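PDB 4XUR: endo-1,4-beta-xylanase C from Paenibacillus barcinonensis, which hydrolyses the internal beta-1,4-xylosidic linkages of xylan, this chain being its second CBM22 module, a xylan-binding domain crystallised with xylotetraose. Local coordinates for residues W81-G87 with L118-W123. Sequence-based numbering, arbitrary orientation.
Sequences WAMYDEG and LNKGQW
Met83 packs over one face of the Trp123 indole in a CH-pi contact, its CB above the middle of the six-membered ring and 3.5 Å from that ring's centroid. Met83 CG stands anti to the backbone N (chi1 -172°), and bends at the next two torsions fold the chain back over the indole, bringing Met83 CE to 3.9 Å from Trp123 NE1; the sulfur makes a longer Met-aromatic contact above the five-membered ring. Trp81 meets the same indole at its rim, Trp81 CB 3.9 Å from Trp123 CE3, and His44 packs against both tryptophans. With Trp123 reduced to an alanine, one flank of Met83 would probably lose its apolar cover and His44 a ring neighbour. A second CH-pi contact sets Lys120 CA over one face of the Tyr84 ring, 3.9 Å from its centroid, while Leu118 O lies at the ring's edge. The phenol hydroxyl is hydrogen-bonded to Pro88 O. Among backbone groups, Gly121 N donates to Tyr84 O at 2.7 Å and 158°, and Trp123 CA makes a CH...O contact with Ala82 O. Gly121 belongs to a type II turn, Asn119 to Gln122, closed by Gln122 N to Asn119 O at 3.0 Å. This turn carries the chain from strand 109-119 of one antiparallel sheet to strand 124-131, the partner of strand 75-83 in the other, an inter-sheet connection at one end of the beta-sandwich characteristic of CBM22 modules.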
ATOM      1  N   TRP A  81      -6.277  -6.307   1.406  1.00 11.44           N
ATOM      2  CA  TRP A  81      -7.015  -6.802   0.223  1.00 11.86           C
ATOM      3  C   TRP A  81      -7.006  -5.784  -0.827  1.00 11.74           C
ATOM      4  O   TRP A  81      -7.128  -4.581  -0.543  1.00 12.38           O
ATOM      5  CB  TRP A  81      -8.434  -7.144   0.612  1.00 10.81           C
ATOM      6  CG  TRP A  81      -8.512  -8.325   1.573  1.00 11.92           C
ATOM      7  CD1 TRP A  81      -8.306  -8.294   2.908  1.00 12.90           C
ATOM      8  CD2 TRP A  81      -8.878  -9.671   1.256  1.00 13.74           C
ATOM      9  NE1 TRP A  81      -8.426  -9.536   3.448  1.00 13.47           N
ATOM     10  CE2 TRP A  81      -8.760 -10.415   2.454  1.00 13.98           C
ATOM     11  CE3 TRP A  81      -9.165 -10.334   0.078  1.00 13.38           C
ATOM     12  CZ2 TRP A  81      -9.055 -11.779   2.508  1.00 14.62           C
ATOM     13  CZ3 TRP A  81      -9.449 -11.695   0.142  1.00 14.43           C
ATOM     14  CH2 TRP A  81      -9.352 -12.398   1.330  1.00 12.93           C
ATOM     15  N   ALA A  82      -6.862  -6.222  -2.073  1.00 12.16           N
ATOM     16  CA  ALA A  82      -6.784  -5.300  -3.210  1.00 12.61           C
ATOM     17  C   ALA A  82      -7.651  -5.810  -4.326  1.00 13.25           C
ATOM     18  O   ALA A  82      -7.879  -7.046  -4.421  1.00 13.35           O
ATOM     19  CB  ALA A  82      -5.350  -5.129  -3.678  1.00 12.23           C
ATOM     20  N   MET A  83      -8.137  -4.874  -5.149  1.00 13.36           N
ATOM     21  CA  MET A  83      -9.002  -5.173  -6.330  1.00 14.56           C
ATOM     22  C   MET A  83      -8.822  -4.097  -7.390  1.00 15.08           C
ATOM     23  O   MET A  83      -8.610  -2.937  -7.078  1.00 13.87           O
ATOM     24  CB  MET A  83     -10.457  -5.335  -5.887  1.00 14.54           C
ATOM     25  CG  MET A  83     -11.429  -5.827  -6.989  1.00 16.42           C
ATOM     26  SD  MET A  83     -12.108  -4.478  -7.978  1.00 17.06           S
ATOM     27  CE  MET A  83     -13.359  -3.895  -6.849  1.00 18.59           C
ATOM     28  N   TYR A  84      -8.967  -4.517  -8.685  1.00 15.74           N
ATOM     29  CA  TYR A  84      -9.053  -3.581  -9.805  1.00 17.24           C
ATOM     30  C   TYR A  84     -10.219  -4.056 -10.724  1.00 17.19           C
ATOM     31  O   TYR A  84     -10.473  -5.195 -10.807  1.00 16.78           O
ATOM     32  CB  TYR A  84      -7.710  -3.498 -10.545  1.00 16.62           C
ATOM     33  CG  TYR A  84      -7.379  -4.627 -11.520  1.00 17.36           C
ATOM     34  CD1 TYR A  84      -6.909  -5.870 -11.059  1.00 17.81           C
ATOM     35  CD2 TYR A  84      -7.597  -4.467 -12.878  1.00 17.43           C
ATOM     36  CE1 TYR A  84      -6.566  -6.883 -11.933  1.00 18.20           C
ATOM     37  CE2 TYR A  84      -7.272  -5.500 -13.772  1.00 17.03           C
ATOM     38  CZ  TYR A  84      -6.845  -6.700 -13.320  1.00 17.73           C
ATOM     39  OH  TYR A  84      -6.543  -7.711 -14.211  1.00 17.18           O
ATOM     40  N   ASP A  85     -10.888  -3.096 -11.353  1.00 19.09           N
ATOM     41  CA  ASP A  85     -12.020  -3.445 -12.250  1.00 21.04           C
ATOM     42  C   ASP A  85     -12.025  -2.681 -13.616  1.00 24.50           C
ATOM     43  O   ASP A  85     -13.089  -2.425 -14.152  1.00 26.64           O
ATOM     44  CB  ASP A  85     -13.363  -3.310 -11.491  1.00 21.98           C
ATOM     45  CG  ASP A  85     -13.681  -1.903 -11.017  1.00 24.57           C
ATOM     46  OD1 ASP A  85     -13.156  -0.901 -11.597  1.00 26.79           O
ATOM     47  OD2 ASP A  85     -14.490  -1.767 -10.056  1.00 21.84           O
ATOM     48  N   GLU A  86     -10.842  -2.410 -14.161  1.00 26.01           N
ATOM     49  CA  GLU A  86     -10.692  -1.999 -15.561  1.00 28.05           C
ATOM     50  C   GLU A  86      -9.339  -2.367 -16.147  1.00 28.91           C
ATOM     51  O   GLU A  86      -8.348  -2.475 -15.446  1.00 29.05           O
ATOM     52  CB  GLU A  86     -11.034  -0.511 -15.728  1.00 31.46           C
ATOM     53  CG  GLU A  86     -10.044   0.460 -15.165  1.00 31.20           C
ATOM     54  CD  GLU A  86     -10.424   1.902 -15.412  1.00 34.46           C
ATOM     55  OE1 GLU A  86     -11.521   2.330 -14.969  1.00 32.69           O
ATOM     56  OE2 GLU A  86      -9.608   2.611 -16.029  1.00 30.68           O
ATOM     57  N   GLY A  87      -9.278  -2.562 -17.453  1.00 29.77           N
ATOM     58  CA  GLY A  87      -8.014  -2.817 -18.121  1.00 30.23           C
ATOM     59  C   GLY A  87      -7.737  -4.307 -18.390  1.00 28.56           C
ATOM     60  O   GLY A  87      -8.637  -5.023 -18.836  1.00 28.49           O
ATOM     61  N   LEU A 118      -3.715 -10.548  -9.423  1.00 20.12           N
ATOM     62  CA  LEU A 118      -5.156 -10.370  -9.236  1.00 20.02           C
ATOM     63  C   LEU A 118      -5.836 -10.590 -10.593  1.00 21.07           C
ATOM     64  O   LEU A 118      -5.300 -10.172 -11.623  1.00 19.75           O
ATOM     65  CB  LEU A 118      -5.478  -9.008  -8.737  1.00 21.92           C
ATOM     66  CG  LEU A 118      -5.090  -8.753  -7.274  1.00 21.21           C
ATOM     67  CD1 LEU A 118      -3.662  -8.271  -7.249  1.00 21.98           C
ATOM     68  CD2 LEU A 118      -6.018  -7.789  -6.677  1.00 22.68           C
ATOM     69  N   ASN A 119      -6.985 -11.201 -10.547  1.00 20.02           N
ATOM     70  CA  ASN A 119      -7.907 -11.261 -11.715  1.00 21.42           C
ATOM     71  C   ASN A 119      -8.825 -10.053 -11.691  1.00 22.94           C
ATOM     72  O   ASN A 119      -9.358  -9.674 -10.636  1.00 23.02           O
ATOM     73  CB  ASN A 119      -8.716 -12.548 -11.640  1.00 25.83           C
ATOM     74  CG  ASN A 119      -7.816 -13.798 -11.593  1.00 25.22           C
ATOM     75  OD1 ASN A 119      -7.818 -14.540 -10.589  1.00 27.41           O
ATOM     76  ND2 ASN A 119      -7.035 -13.997 -12.615  1.00 24.95           N
ATOM     77  N   LYS A 120      -9.029  -9.439 -12.860  1.00 21.47           N
ATOM     78  CA  LYS A 120      -9.957  -8.302 -13.015  1.00 24.82           C
ATOM     79  C   LYS A 120     -11.242  -8.550 -12.223  1.00 22.51           C
ATOM     80  O   LYS A 120     -11.878  -9.588 -12.351  1.00 26.09           O
ATOM     81  CB  LYS A 120     -10.270  -8.122 -14.523  1.00 23.20           C
ATOM     82  CG  LYS A 120     -11.121  -6.923 -14.850  1.00 25.82           C
ATOM     83  CD  LYS A 120     -11.129  -6.647 -16.364  1.00 25.20           C
ATOM     84  CE  LYS A 120     -12.387  -5.944 -16.796  1.00 28.60           C
ATOM     85  NZ  LYS A 120     -12.153  -5.251 -18.099  1.00 28.03           N
ATOM     86  N   GLY A 121     -11.577  -7.621 -11.335  1.00 21.85           N
ATOM     87  CA  GLY A 121     -12.808  -7.678 -10.537  1.00 20.94           C
ATOM     88  C   GLY A 121     -12.876  -8.498  -9.247  1.00 21.41           C
ATOM     89  O   GLY A 121     -13.865  -8.414  -8.535  1.00 20.75           O
ATOM     90  N   GLN A 122     -11.877  -9.328  -8.958  1.00 20.31           N
ATOM     91  CA  GLN A 122     -11.875 -10.107  -7.758  1.00 19.78           C
ATOM     92  C   GLN A 122     -10.894  -9.592  -6.665  1.00 18.65           C
ATOM     93  O   GLN A 122      -9.762  -9.233  -6.958  1.00 18.05           O
ATOM     94  CB  GLN A 122     -11.608 -11.589  -8.008  1.00 20.13           C
ATOM     95  CG  GLN A 122     -10.211 -11.962  -8.332  1.00 21.23           C
ATOM     96  CD  GLN A 122      -9.912 -13.448  -8.043  1.00 22.96           C
ATOM     97  OE1 GLN A 122     -10.833 -14.249  -7.694  1.00 23.60           O
ATOM     98  NE2 GLN A 122      -8.682 -13.838  -8.196  1.00 23.33           N
ATOM     99  N   TRP A 123     -11.407  -9.522  -5.447  1.00 16.84           N
ATOM    100  CA  TRP A 123     -10.629  -9.194  -4.229  1.00 16.71           C
ATOM    101  C   TRP A 123      -9.690 -10.295  -3.820  1.00 16.81           C
ATOM    102  O   TRP A 123     -10.063 -11.513  -3.780  1.00 17.44           O
ATOM    103  CB  TRP A 123     -11.548  -8.893  -3.072  1.00 15.02           C
ATOM    104  CG  TRP A 123     -12.321  -7.611  -3.233  1.00 14.55           C
ATOM    105  CD1 TRP A 123     -13.547  -7.468  -3.685  1.00 13.75           C
ATOM    106  CD2 TRP A 123     -11.864  -6.301  -2.861  1.00 13.59           C
ATOM    107  NE1 TRP A 123     -13.932  -6.154  -3.687  1.00 13.84           N
ATOM    108  CE2 TRP A 123     -12.906  -5.396  -3.174  1.00 13.63           C
ATOM    109  CE3 TRP A 123     -10.673  -5.797  -2.346  1.00 13.96           C
ATOM    110  CZ2 TRP A 123     -12.806  -4.041  -2.970  1.00 13.73           C
ATOM    111  CZ3 TRP A 123     -10.548  -4.429  -2.177  1.00 12.54           C
ATOM    112  CH2 TRP A 123     -11.581  -3.563  -2.443  1.00 13.71           C
TER